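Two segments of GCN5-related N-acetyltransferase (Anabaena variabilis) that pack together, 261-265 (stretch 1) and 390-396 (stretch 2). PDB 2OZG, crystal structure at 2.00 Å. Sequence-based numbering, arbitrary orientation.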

# COMPACT_ATOMS: atom_id res chain seq x y z
N TRP A 261 19.00 3.25 12.72
CA TRP A 261 19.93 4.03 13.53
C TRP A 261 20.07 5.42 12.94
O TRP A 261 19.85 5.63 11.72
N LYS A 262 20.58 6.33 13.75
CA LYS A 262 20.83 7.71 13.28
C LYS A 262 22.33 7.89 13.04
O LYS A 262 23.14 7.45 13.81
N SER A 263 22.64 8.50 11.92
CA SER A 263 23.96 8.76 11.53
C SER A 263 23.99 10.05 10.68
O SER A 263 23.09 10.91 10.67
N SER A 264 25.12 10.19 10.03
CA SER A 264 25.35 11.20 9.08
C SER A 264 24.67 10.83 7.78
O SER A 264 24.39 9.63 7.51
N VAL A 265 24.48 11.80 6.91
CA VAL A 265 23.89 11.51 5.61
C VAL A 265 24.87 10.67 4.80
O VAL A 265 24.46 9.78 4.07
N PRO A 390 28.52 18.39 8.82
CA PRO A 390 27.99 18.46 10.19
C PRO A 390 26.75 17.66 10.48
O PRO A 390 25.79 17.73 9.73
N TRP A 391 26.74 16.94 11.60
CA TRP A 391 25.54 16.23 11.97
C TRP A 391 25.49 16.03 13.46
O TRP A 391 26.45 16.34 14.15
N MSE A 392 24.33 15.65 13.97
CA MSE A 392 24.18 15.28 15.34
C MSE A 392 23.28 14.06 15.35
O MSE A 392 22.46 13.87 14.43
N ILE A 393 23.39 13.30 16.43
CA ILE A 393 22.58 12.07 16.59
C ILE A 393 21.27 12.37 17.31
O ILE A 393 20.31 11.59 17.28
N ASP A 394 21.21 13.54 17.86
CA ASP A 394 20.11 13.91 18.74
C ASP A 394 19.04 14.80 18.09
O ASP A 394 19.27 15.59 17.19
N PHE A 395 17.85 14.65 18.59
CA PHE A 395 16.78 15.47 18.17
C PHE A 395 16.30 16.16 19.45
O PHE A 395 16.42 15.60 20.53
N PHE A 396 15.80 17.38 19.34
CA PHE A 396 15.25 18.09 20.50
C PHE A 396 14.31 19.17 19.95
O PHE A 396 14.38 19.48 18.74
OXT PHE A 396 13.47 19.72 20.67

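This is a small, mixed contact in which a β-strand and the loop after it run in roughly the opposite direction to an irregular C-terminal segment, held by an aromatic ring lying on backbone at one end and by a lysine reaching a backbone carbonyl at the other, with two waters filling the polar gaps. The two stretches bury 306 Å² in total, and their backbones stay apart: the CA atoms of K262 and I393 are 5.7 Å from each other, those of S264 and W391 5.8 Å. That spacing leaves room for side chains and water, and no direct hydrogen bond joins one main chain to the other.

W391 points toward stretch 1 with chi1 in the p well (70°) and chi2 at -78°, a setting that lays its indole against the main chain of the two serines. A broad, flat indole suits this place because one face can cover the main chain of S263 and S264 together. The C atom of S263 lies 3.4 Å from W391 CE3 and the N atom of S264 3.6 Å from the same carbon, both over one face of the ring. S264 adds a contact of its own: its CB sits 3.7 Å from the centroid of the five-membered ring of W391, only 6° off the ring normal, a well-centred CH-pi interaction. Serine suits this place because its short side chain lets the broad indole settle close to the backbone. With chi1 at 176° (t), its OG finds a hydrogen-bonding partner just beyond the stretches. S263 points its CA-to-CB bond away, and its OG is likewise satisfied nearby, so what it offers the tryptophan is mainly backbone.

K262 points toward stretch 2 and has the largest area covered in the contact. Its m, t, p, t rotamer carries the amine alongside the other chain, where NZ donates a hydrogen bond to the carbonyl O of I393 at 3.1 Å. A long, flexible side chain is well suited to this task, since its methylenes can pack against apolar neighbours while its charged end reaches a carbonyl. Here CB of K262 lies 3.9 Å from CG1 of I393. The isoleucine, with both chi angles t, leaves its backbone sideways, but its end comes nearer to stretch 1, so that its CG1 rests against the base of the lysine side chain. Farther along, K262 NZ lies 3.8 Å from CB of F395, whose ring leads away from the contact.

Water completes the polar network. Water 1 accepts from K262 NZ at 2.4 Å, an unusually short distance, and donates a weak hydrogen bond to D394 O at 3.2 Å, linking the amine to a second carbonyl of the segment. Water 2 donates to S263 O and to M392 O, each at 2.8 Å, and so bridges two backbone acceptors that could not bond to one another. The side chains of M392, a selenomethionine, and D394 start away from stretch 1; the carboxylate of D394 is hydrogen-bonded elsewhere in the structure.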

# COMPACT_ATOMS: atom_id res chain seq x y z
CB TRP A 261 21.30 3.34 13.63
CG TRP A 261 22.17 3.40 12.43
CD1 TRP A 261 23.29 4.16 12.30
CD2 TRP A 261 22.05 2.67 11.17
NE1 TRP A 261 23.85 3.96 11.07
CE2 TRP A 261 23.10 3.09 10.35
CE3 TRP A 261 21.13 1.74 10.66
CZ2 TRP A 261 23.32 2.55 9.06
CZ3 TRP A 261 21.32 1.25 9.40
CH2 TRP A 261 22.39 1.65 8.62
CB LYS A 262 20.31 8.74 14.28
CG LYS A 262 18.79 8.63 14.39
CD LYS A 262 18.18 9.67 15.35
CE LYS A 262 18.28 11.07 14.79
NZ LYS A 262 17.64 11.96 15.80
CB SER A 263 24.48 7.55 10.77
OG SER A 263 25.86 7.61 10.67
CB SER A 264 26.83 11.19 8.76
OG SER A 264 26.99 12.15 7.73
CB VAL A 265 23.43 12.80 4.94
CG1 VAL A 265 22.75 12.50 3.64
CG2 VAL A 265 22.41 13.52 5.86
CB PRO A 390 27.74 19.93 10.38
CG PRO A 390 27.50 20.47 8.94
CD PRO A 390 28.29 19.64 8.06
CB TRP A 391 25.47 14.91 11.18
CG TRP A 391 26.53 13.86 11.63
CD1 TRP A 391 27.87 13.83 11.30
CD2 TRP A 391 26.31 12.70 12.48
NE1 TRP A 391 28.47 12.74 11.88
CE2 TRP A 391 27.53 12.03 12.58
CE3 TRP A 391 25.19 12.16 13.10
CZ2 TRP A 391 27.67 10.87 13.33
CZ3 TRP A 391 25.34 11.01 13.84
CH2 TRP A 391 26.56 10.37 13.93
CB MSE A 392 23.55 16.33 16.22
CG MSE A 392 22.04 16.56 16.02
SE MSE A 392 21.48 17.95 17.25
CE MSE A 392 22.71 19.26 16.86
CB ILE A 393 23.40 11.01 17.32
CG1 ILE A 393 22.82 9.59 17.08
CG2 ILE A 393 23.52 11.33 18.86
CD1 ILE A 393 23.78 8.50 17.42
CB ASP A 394 20.69 14.68 19.94
CG ASP A 394 21.54 13.83 20.82
OD1 ASP A 394 21.10 12.74 21.22
OD2 ASP A 394 22.63 14.30 21.19
CB PHE A 395 15.67 14.62 17.63
CG PHE A 395 14.45 15.42 17.40
CD1 PHE A 395 14.31 16.17 16.24
CD2 PHE A 395 13.47 15.51 18.39
CE1 PHE A 395 13.19 16.98 16.05
CE2 PHE A 395 12.36 16.32 18.21
CZ PHE A 395 12.23 17.06 17.03
CB PHE A 396 16.35 18.65 21.44
CG PHE A 396 17.24 19.67 20.79
CD1 PHE A 396 16.81 20.96 20.64
CD2 PHE A 396 18.48 19.32 20.27
CE1 PHE A 396 17.59 21.89 20.04
CE2 PHE A 396 19.28 20.22 19.67
CZ PHE A 396 18.87 21.51 19.53
O HOH W 1 17.68 14.18 14.81
O HOH W 2 21.55 11.81 12.81